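Local coordinates for DNA repair and recombination protein RadB (Thermococcus kodakarensis, PDB 2CVH), which probably takes part in DNA repair and homologous recombination, binding DNA and ATP but hydrolysing ATP only very weakly, at residues F106-V111 against N146-V151; S97-V102 against L138-R143; V48-T53 against S78-F83. All blocks are in the same frame, centred on the assembly; numbering follows the deposited sequence.

In the fold
All three contacts belong to one RecA-like ATPase core. Interactions 1 and 3 lie in its sheet, their centres about 10 Å apart, and strands 47-52 and 106-112 are neighbours there, so the two merge into one run of four parallel strands in the order 80-83, 47-52, 106-112, 149-153. Interaction 2 joins helices 90-101 and 128-145 on one face of that sheet, its centre about 9 Å from interaction 1 and 13 Å from interaction 3. Along the chain interaction 3 closes first; the segments of interactions 2 and 1 then alternate. Strands and covering helices thus form a single core, with helix 33-44, which follows the predicted ATP-binding loop, on the sheet's other face.

Interaction 1: residues F106-V111 against N146-V151; sequences FALVVV and NIPVIV
Ile-147 reaches across to the corner where the chain turns at Ala-107 into strand 108-111. Its CB lies 3.4 Å from Ala-107 O, and CG2 lies nearly as close to that oxygen while also meeting Phe-106 O at 3.6 Å. CG1 sits between the backbone N and the carbonyl carbon (chi1 54°), and from it an extended chi2 carries CD1 to within 3.9 Å of Val-109 CG2, the two side chains crossing at about a right angle. A branched isoleucine suits this place, one arm covering the turn and the other reaching Val-109. Next to it, Pro-148 has no N-H to offer; its ring carbon CD instead packs against Ala-107 O, while its own carbonyl receives Val-109 N in a longish hydrogen bond of 3.3 Å. From there the two chains run side by side as parallel strands, with Ile-150 N bonded to Val-109 O and Ile-150 O accepting Val-111 N at 3.0 Å, the latter bond nearly in line with the carbonyl. On the face carrying Val-110 and Ile-150, Leu-108 CD1 meets Ile-150 CD1 and Pro-148 CB, each at 3.8 Å. The opposite face carries Val-109, Val-111, Val-149 and Val-151, with Val-109 CB against Val-149 CG2. Beta-branched residues fit such a central strand pair, since they take extended backbones readily and present greasy surfaces to the helices above and below. Helix 33-44 covers the Val-110 side, touching it through Ala-37, and the side chain of Ile-150 comes within about 7 Å of that of Lys-33, a predicted ATP-binding residue. Strand 106-112, helix 128-145 and strand 149-153 together make a beta-alpha-beta crossover, the repeating element of the RecA-like P-loop NTPase core.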
loop_
_atom_site.group_PDB
_atom_site.type_symbol
_atom_site.label_atom_id
_atom_site.label_comp_id
_atom_site.label_asym_id
_atom_site.label_seq_id
_atom_site.Cartn_x
_atom_site.Cartn_y
_atom_site.Cartn_z
ATOM N N PHE A 106 3.003 8.201 14.444
ATOM C CA PHE A 106 2.715 7.334 13.307
ATOM C C PHE A 106 3.945 6.599 12.760
ATOM O O PHE A 106 5.053 7.162 12.691
ATOM C CB PHE A 106 2.077 8.160 12.195
ATOM C CG PHE A 106 0.689 8.574 12.493
ATOM C CD1 PHE A 106 0.424 9.458 13.536
ATOM C CD2 PHE A 106 -0.366 8.072 11.751
ATOM C CE1 PHE A 106 -0.887 9.849 13.840
ATOM C CE2 PHE A 106 -1.679 8.448 12.039
ATOM C CZ PHE A 106 -1.944 9.342 13.090
ATOM N N ALA A 107 3.741 5.337 12.374
ATOM C CA ALA A 107 4.814 4.530 11.797
ATOM C C ALA A 107 4.589 4.322 10.310
ATOM O O ALA A 107 5.550 4.125 9.567
ATOM C CB ALA A 107 4.918 3.181 12.484
ATOM N N LEU A 108 3.358 4.542 9.858
ATOM C CA LEU A 108 3.001 4.279 8.473
ATOM C C LEU A 108 1.738 4.983 8.027
ATOM O O LEU A 108 0.847 5.247 8.832
ATOM C CB LEU A 108 2.748 2.757 8.344
ATOM C CG LEU A 108 2.417 2.055 7.020
ATOM C CD1 LEU A 108 3.699 2.014 6.183
ATOM C CD2 LEU A 108 1.896 0.624 7.282
ATOM N N VAL A 109 1.657 5.241 6.723
ATOM C CA VAL A 109 0.477 5.846 6.100
ATOM C C VAL A 109 0.125 4.846 4.991
ATOM O O VAL A 109 1.022 4.295 4.354
ATOM C CB VAL A 109 0.777 7.256 5.442
ATOM C CG1 VAL A 109 -0.465 7.804 4.759
ATOM C CG2 VAL A 109 1.272 8.256 6.492
ATOM N N VAL A 110 -1.161 4.602 4.778
ATOM C CA VAL A 110 -1.620 3.688 3.741
ATOM C C VAL A 110 -2.762 4.381 3.055
ATOM O O VAL A 110 -3.639 4.924 3.723
ATOM C CB VAL A 110 -2.166 2.331 4.309
ATOM C CG1 VAL A 110 -2.659 1.461 3.159
ATOM C CG2 VAL A 110 -1.091 1.598 5.145
ATOM N N VAL A 111 -2.712 4.456 1.731
ATOM C CA VAL A 111 -3.811 5.062 0.991
ATOM C C VAL A 111 -4.357 3.927 0.147
ATOM O O VAL A 111 -3.588 3.146 -0.411
ATOM C CB VAL A 111 -3.365 6.263 0.119
ATOM C CG1 VAL A 111 -4.591 6.897 -0.537
ATOM C CG2 VAL A 111 -2.642 7.306 0.985
ATOM N N ASN A 146 9.744 10.868 7.884
ATOM C CA ASN A 146 10.605 9.744 7.572
ATOM C C ASN A 146 9.911 8.426 7.869
ATOM O O ASN A 146 10.370 7.638 8.693
ATOM C CB ASN A 146 11.927 9.784 8.324
ATOM C CG ASN A 146 12.991 8.979 7.604
ATOM O OD1 ASN A 146 12.840 8.687 6.433
ATOM N ND2 ASN A 146 14.065 8.640 8.286
ATOM N N ILE A 147 8.776 8.207 7.225
ATOM C CA ILE A 147 8.043 6.960 7.399
ATOM C C ILE A 147 7.575 6.577 6.002
ATOM O O ILE A 147 7.601 7.408 5.089
ATOM C CB ILE A 147 6.810 7.087 8.332
ATOM C CG1 ILE A 147 5.895 8.211 7.856
ATOM C CG2 ILE A 147 7.254 7.228 9.792
ATOM C CD1 ILE A 147 4.555 8.252 8.608
ATOM N N PRO A 148 7.192 5.300 5.813
ATOM C CA PRO A 148 6.729 4.862 4.503
ATOM C C PRO A 148 5.297 5.257 4.233
ATOM O O PRO A 148 4.507 5.461 5.161
ATOM C CB PRO A 148 6.835 3.336 4.598
ATOM C CG PRO A 148 7.843 3.100 5.717
ATOM C CD PRO A 148 7.420 4.151 6.704
ATOM N N VAL A 149 5.005 5.459 2.955
ATOM C CA VAL A 149 3.661 5.723 2.499
ATOM C C VAL A 149 3.390 4.641 1.444
ATOM O O VAL A 149 4.048 4.606 0.404
ATOM C CB VAL A 149 3.491 7.099 1.856
ATOM C CG1 VAL A 149 2.069 7.249 1.351
ATOM C CG2 VAL A 149 3.754 8.197 2.872
ATOM N N ILE A 150 2.492 3.713 1.767
ATOM C CA ILE A 150 2.108 2.648 0.855
ATOM C C ILE A 150 0.911 3.132 0.079
ATOM O O ILE A 150 -0.072 3.622 0.648
ATOM C CB ILE A 150 1.731 1.345 1.604
ATOM C CG1 ILE A 150 2.964 0.757 2.292
ATOM C CG2 ILE A 150 1.112 0.335 0.612
ATOM C CD1 ILE A 150 2.644 -0.299 3.364
ATOM N N VAL A 151 1.018 3.042 -1.238
ATOM C CA VAL A 151 -0.044 3.455 -2.132
ATOM C C VAL A 151 -0.557 2.174 -2.814
ATOM O O VAL A 151 0.146 1.527 -3.588
ATOM C CB VAL A 151 0.493 4.463 -3.186
ATOM C CG1 VAL A 151 -0.557 4.736 -4.202
ATOM C CG2 VAL A 151 0.900 5.766 -2.512
#

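Interaction 2: residues S97-V102 against L138-R143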
loop_
_atom_site.group_PDB
_atom_site.type_symbol
_atom_site.label_atom_id
_atom_site.label_comp_id
_atom_site.label_asym_id
_atom_site.label_seq_id
_atom_site.Cartn_x
_atom_site.Cartn_y
_atom_site.Cartn_z
ATOM N N SER A 97 -5.522 16.886 4.873
ATOM C CA SER A 97 -5.658 16.885 6.329
ATOM C C SER A 97 -4.504 16.118 6.977
ATOM O O SER A 97 -3.948 16.534 8.011
ATOM C CB SER A 97 -7.009 16.276 6.754
ATOM O OG SER A 97 -7.031 14.849 6.694
ATOM N N LEU A 98 -4.126 15.015 6.333
ATOM C CA LEU A 98 -3.054 14.155 6.814
ATOM C C LEU A 98 -1.780 14.902 7.144
ATOM O O LEU A 98 -0.988 14.452 7.982
ATOM C CB LEU A 98 -2.757 13.056 5.794
ATOM C CG LEU A 98 -3.754 11.900 5.720
ATOM C CD1 LEU A 98 -3.177 10.815 4.832
ATOM C CD2 LEU A 98 -4.022 11.348 7.120
ATOM N N LYS A 99 -1.605 16.056 6.507
ATOM C CA LYS A 99 -0.423 16.874 6.726
ATOM C C LYS A 99 -0.262 17.184 8.211
ATOM O O LYS A 99 0.833 17.026 8.761
ATOM C CB LYS A 99 -0.513 18.161 5.907
ATOM C CG LYS A 99 0.826 18.649 5.360
ATOM C CD LYS A 99 0.654 19.789 4.335
ATOM C CE LYS A 99 -0.107 19.339 3.089
ATOM N NZ LYS A 99 -0.444 20.467 2.185
ATOM N N LYS A 100 -1.362 17.537 8.876
ATOM C CA LYS A 100 -1.299 17.854 10.296
ATOM C C LYS A 100 -1.728 16.729 11.251
ATOM O O LYS A 100 -1.399 16.767 12.442
ATOM C CB LYS A 100 -2.067 19.144 10.588
ATOM C CG LYS A 100 -1.660 19.850 11.906
ATOM C CD LYS A 100 -0.210 20.392 11.895
ATOM C CE LYS A 100 0.804 19.375 12.422
ATOM N NZ LYS A 100 2.202 19.896 12.372
ATOM N N THR A 101 -2.478 15.752 10.744
ATOM C CA THR A 101 -2.908 14.613 11.557
ATOM C C THR A 101 -1.708 13.709 11.856
ATOM O O THR A 101 -1.539 13.201 12.971
ATOM C CB THR A 101 -3.942 13.753 10.806
ATOM O OG1 THR A 101 -4.985 14.590 10.287
ATOM C CG2 THR A 101 -4.537 12.672 11.730
ATOM N N VAL A 102 -0.884 13.487 10.838
ATOM C CA VAL A 102 0.285 12.638 10.982
ATOM C C VAL A 102 1.366 13.317 11.802
ATOM O O VAL A 102 1.864 14.370 11.422
ATOM C CB VAL A 102 0.875 12.259 9.594
ATOM C CG1 VAL A 102 2.099 11.348 9.766
ATOM C CG2 VAL A 102 -0.188 11.585 8.726
ATOM N N LEU A 138 1.661 13.322 -0.241
ATOM C CA LEU A 138 2.074 12.084 0.423
ATOM C C LEU A 138 3.598 11.988 0.529
ATOM O O LEU A 138 4.125 11.569 1.571
ATOM C CB LEU A 138 1.489 10.854 -0.299
ATOM C CG LEU A 138 -0.035 10.734 -0.145
ATOM C CD1 LEU A 138 -0.618 9.690 -1.090
ATOM C CD2 LEU A 138 -0.398 10.439 1.325
ATOM N N LEU A 139 4.315 12.368 -0.531
ATOM C CA LEU A 139 5.786 12.330 -0.488
ATOM C C LEU A 139 6.280 13.325 0.572
ATOM O O LEU A 139 7.191 13.032 1.348
ATOM C CB LEU A 139 6.406 12.649 -1.862
ATOM C CG LEU A 139 7.947 12.583 -1.940
ATOM C CD1 LEU A 139 8.493 11.204 -1.586
ATOM C CD2 LEU A 139 8.377 12.970 -3.319
ATOM N N TRP A 140 5.627 14.480 0.631
ATOM C CA TRP A 140 5.924 15.528 1.610
ATOM C C TRP A 140 5.730 14.937 3.020
ATOM O O TRP A 140 6.609 15.048 3.888
ATOM C CB TRP A 140 4.926 16.669 1.389
ATOM C CG TRP A 140 5.301 18.026 1.893
ATOM C CD1 TRP A 140 6.476 18.403 2.489
ATOM C CD2 TRP A 140 4.485 19.204 1.825
ATOM N NE1 TRP A 140 6.438 19.750 2.794
ATOM C CE2 TRP A 140 5.231 20.265 2.393
ATOM C CE3 TRP A 140 3.194 19.467 1.337
ATOM C CZ2 TRP A 140 4.728 21.572 2.489
ATOM C CZ3 TRP A 140 2.693 20.761 1.434
ATOM C CH2 TRP A 140 3.462 21.800 2.004
ATOM N N ILE A 141 4.582 14.299 3.245
ATOM C CA ILE A 141 4.309 13.679 4.548
ATOM C C ILE A 141 5.380 12.630 4.869
ATOM O O ILE A 141 5.943 12.627 5.977
ATOM C CB ILE A 141 2.880 13.010 4.621
ATOM C CG1 ILE A 141 1.787 14.084 4.585
ATOM C CG2 ILE A 141 2.734 12.155 5.884
ATOM C CD1 ILE A 141 0.397 13.536 4.305
ATOM N N ALA A 142 5.697 11.780 3.890
ATOM C CA ALA A 142 6.689 10.726 4.086
ATOM C C ALA A 142 8.053 11.301 4.440
ATOM O O ALA A 142 8.779 10.772 5.284
ATOM C CB ALA A 142 6.777 9.869 2.839
ATOM N N ARG A 143 8.403 12.408 3.814
ATOM C CA ARG A 143 9.701 13.019 4.079
ATOM C C ARG A 143 9.776 13.777 5.393
ATOM O O ARG A 143 10.800 13.729 6.084
ATOM C CB ARG A 143 10.087 13.934 2.933
ATOM C CG ARG A 143 10.083 13.199 1.662
ATOM C CD ARG A 143 11.455 13.010 1.161
ATOM N NE ARG A 143 11.561 13.763 -0.075
ATOM C CZ ARG A 143 12.022 13.258 -1.203
ATOM N NH1 ARG A 143 12.424 11.987 -1.237
ATOM N NH2 ARG A 143 12.069 14.029 -2.285
#
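Two neighbouring helices, 90-101 and 128-145, pack side by side here in apolar contact, their short segments nearly parallel at 10° and 9.8 Å apart between axes. Ile-141 fills the space between them. Its CG1 stands anti to the carbonyl carbon (chi1 -68°), and an extended chi2 sets CD1 3.5 Å from Leu-98 CB. The second branch, CG2, turns to the end of the neighbouring helix and meets Val-102 CG1 at 4.0 Å, the two side chains crossing at about a right angle. An alanine in place of Ile-141 would probably open a gap between the helices and leave Leu-98 CB and the methyls of Val-102 without their partner. Both helices cover the same face of the central sheet, as expected of an alpha/beta P-loop fold in which the parallel strands are joined by helices. Leu-98 shows this double duty: its CD1 makes a loose contact with Leu-138 CD2 at 4.5 Å, while the same side chain packs on Ala-49 and Val-51 of strand 47-52. Leucine and isoleucine suit such a buried seam because they are purely apolar and long enough to bridge two helices. Nearer the solvent the chemistry changes. A long lysine suits this exposed border, its methylenes able to lie against the indole. Lys-99, bent at chi3 (-64°), lays its CD, CE and NZ obliquely against the six-membered ring of Trp-140. CE comes within 3.5 Å of CZ3, and NZ lies 3.2 Å from that same Trp-140 atom.

Interaction 3: residues V48-T53 against S78-F83; sequences VAYVDT and SRFILF
Phe-80 lays one face of its ring against Val-48, whose CB stands 4.2 Å above the plane toward the rim, while Val-48 CG1 touches Phe-80 CE2 at 4.0 Å. At the edge of the same ring, in its plane, lies Tyr-50 CD2, 3.9 Å from Phe-80 CE2. With CG anti to the backbone N (chi1 -159°), Tyr-50 lies side by side with Phe-80, pointing the same way, and its CB meets Leu-82 CD2 at 3.8 Å. On the opposite face the Phe-83 ring meets Ala-49 obliquely, CE1 being 4.2 Å from its CB, a small side chain that leaves room for the ring; the edge of Phe-83 also approaches Tyr-50 O, with CD1 at 3.6 Å. Five backbone hydrogen bonds join the parallel strands, from Val-48 N to Arg-79 O through to Asp-52 N to Phe-83 O, the last 2.8 Å long. At the end of the ladder, the Asp-52 carboxylate accepts the backbone N-H groups of Gly-56 and Phe-57. Strand 80-83 is an outermost strand of the sheet within this chain, and strand 47-52 lies between it and strand 106-112. Helix 33-44 covers the Tyr-50 and Phe-80 side through Thr-34, a predicted ATP-binding residue, and Leu-38, while helix 90-101 covers Val-51 and Phe-83.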
loop_
_atom_site.group_PDB
_atom_site.type_symbol
_atom_site.label_atom_id
_atom_site.label_comp_id
_atom_site.label_asym_id
_atom_site.label_seq_id
_atom_site.Cartn_x
_atom_site.Cartn_y
_atom_site.Cartn_z
ATOM N N VAL A 48 -1.113 4.124 12.428
ATOM C CA VAL A 48 -1.123 3.954 11.002
ATOM C C VAL A 48 -2.267 4.790 10.508
ATOM O O VAL A 48 -3.401 4.594 10.967
ATOM C CB VAL A 48 -1.447 2.499 10.621
ATOM C CG1 VAL A 48 -1.592 2.353 9.105
ATOM C CG2 VAL A 48 -0.396 1.585 11.134
ATOM N N ALA A 49 -1.976 5.736 9.612
ATOM C CA ALA A 49 -3.021 6.574 9.022
ATOM C C ALA A 49 -3.462 5.733 7.840
ATOM O O ALA A 49 -2.652 5.419 6.976
ATOM C CB ALA A 49 -2.451 7.917 8.542
ATOM N N TYR A 50 -4.732 5.372 7.787
ATOM C CA TYR A 50 -5.206 4.525 6.725
ATOM C C TYR A 50 -6.355 5.199 5.995
ATOM O O TYR A 50 -7.444 5.357 6.529
ATOM C CB TYR A 50 -5.607 3.164 7.329
ATOM C CG TYR A 50 -5.662 2.010 6.346
ATOM C CD1 TYR A 50 -6.604 2.002 5.297
ATOM C CD2 TYR A 50 -4.788 0.919 6.468
ATOM C CE1 TYR A 50 -6.675 0.935 4.383
ATOM C CE2 TYR A 50 -4.852 -0.158 5.566
ATOM C CZ TYR A 50 -5.796 -0.139 4.521
ATOM O OH TYR A 50 -5.843 -1.169 3.593
ATOM N N VAL A 51 -6.079 5.668 4.788
ATOM C CA VAL A 51 -7.087 6.333 3.970
ATOM C C VAL A 51 -7.721 5.240 3.133
ATOM O O VAL A 51 -7.123 4.742 2.172
ATOM C CB VAL A 51 -6.454 7.422 3.077
ATOM C CG1 VAL A 51 -7.523 8.106 2.254
ATOM C CG2 VAL A 51 -5.709 8.445 3.952
ATOM N N ASP A 52 -8.911 4.826 3.550
ATOM C CA ASP A 52 -9.612 3.755 2.887
ATOM C C ASP A 52 -10.756 4.232 2.053
ATOM O O ASP A 52 -11.886 4.315 2.522
ATOM C CB ASP A 52 -10.107 2.738 3.905
ATOM C CG ASP A 52 -10.526 1.426 3.263
ATOM O OD1 ASP A 52 -10.236 1.185 2.065
ATOM O OD2 ASP A 52 -11.145 0.616 3.961
ATOM N N THR A 53 -10.470 4.479 0.790
ATOM C CA THR A 53 -11.474 4.948 -0.140
ATOM C C THR A 53 -12.209 3.771 -0.763
ATOM O O THR A 53 -13.349 3.902 -1.176
ATOM C CB THR A 53 -10.807 5.783 -1.249
ATOM O OG1 THR A 53 -9.714 6.523 -0.687
ATOM C CG2 THR A 53 -11.791 6.781 -1.836
ATOM N N SER A 78 -6.860 -0.309 17.591
ATOM C CA SER A 78 -6.879 1.102 17.977
ATOM C C SER A 78 -5.789 1.910 17.278
ATOM O O SER A 78 -5.943 3.118 17.097
ATOM C CB SER A 78 -6.716 1.261 19.484
ATOM O OG SER A 78 -7.818 0.691 20.152
ATOM N N ARG A 79 -4.687 1.262 16.894
ATOM C CA ARG A 79 -3.612 1.988 16.240
ATOM C C ARG A 79 -3.943 2.407 14.821
ATOM O O ARG A 79 -3.280 3.265 14.263
ATOM C CB ARG A 79 -2.309 1.210 16.303
ATOM C CG ARG A 79 -1.617 1.358 17.643
ATOM C CD ARG A 79 -0.299 0.625 17.713
ATOM N NE ARG A 79 -0.427 -0.832 17.716
ATOM C CZ ARG A 79 -0.258 -1.621 16.648
ATOM N NH1 ARG A 79 0.044 -1.113 15.442
ATOM N NH2 ARG A 79 -0.338 -2.943 16.798
ATOM N N PHE A 80 -5.026 1.874 14.275
ATOM C CA PHE A 80 -5.408 2.187 12.916
ATOM C C PHE A 80 -6.328 3.372 12.867
ATOM O O PHE A 80 -7.513 3.272 13.192
ATOM C CB PHE A 80 -6.044 0.966 12.222
ATOM C CG PHE A 80 -5.023 -0.015 11.650
ATOM C CD1 PHE A 80 -4.305 -0.875 12.480
ATOM C CD2 PHE A 80 -4.760 -0.049 10.290
ATOM C CE1 PHE A 80 -3.338 -1.743 11.957
ATOM C CE2 PHE A 80 -3.803 -0.916 9.768
ATOM C CZ PHE A 80 -3.095 -1.758 10.602
ATOM N N ILE A 81 -5.762 4.506 12.467
ATOM C CA ILE A 81 -6.501 5.753 12.343
ATOM C C ILE A 81 -7.120 5.767 10.937
ATOM O O ILE A 81 -6.433 6.048 9.951
ATOM C CB ILE A 81 -5.566 6.951 12.518
ATOM C CG1 ILE A 81 -4.721 6.784 13.777
ATOM C CG2 ILE A 81 -6.371 8.237 12.535
ATOM C CD1 ILE A 81 -5.497 6.373 15.007
ATOM N N LEU A 82 -8.424 5.510 10.852
ATOM C CA LEU A 82 -9.097 5.419 9.572
ATOM C C LEU A 82 -9.704 6.662 9.023
ATOM O O LEU A 82 -10.184 7.508 9.760
ATOM C CB LEU A 82 -10.178 4.350 9.636
ATOM C CG LEU A 82 -9.754 2.928 10.048
ATOM C CD1 LEU A 82 -10.989 2.093 10.414
ATOM C CD2 LEU A 82 -8.974 2.271 8.929
ATOM N N PHE A 83 -9.759 6.717 7.700
ATOM C CA PHE A 83 -10.341 7.835 6.960
ATOM C C PHE A 83 -11.123 7.196 5.842
ATOM O O PHE A 83 -10.588 6.385 5.094
ATOM C CB PHE A 83 -9.257 8.756 6.375
ATOM C CG PHE A 83 -8.356 9.361 7.413
ATOM C CD1 PHE A 83 -7.267 8.655 7.901
ATOM C CD2 PHE A 83 -8.607 10.630 7.912
ATOM C CE1 PHE A 83 -6.433 9.191 8.872
ATOM C CE2 PHE A 83 -7.778 11.183 8.890
ATOM C CZ PHE A 83 -6.688 10.462 9.370
#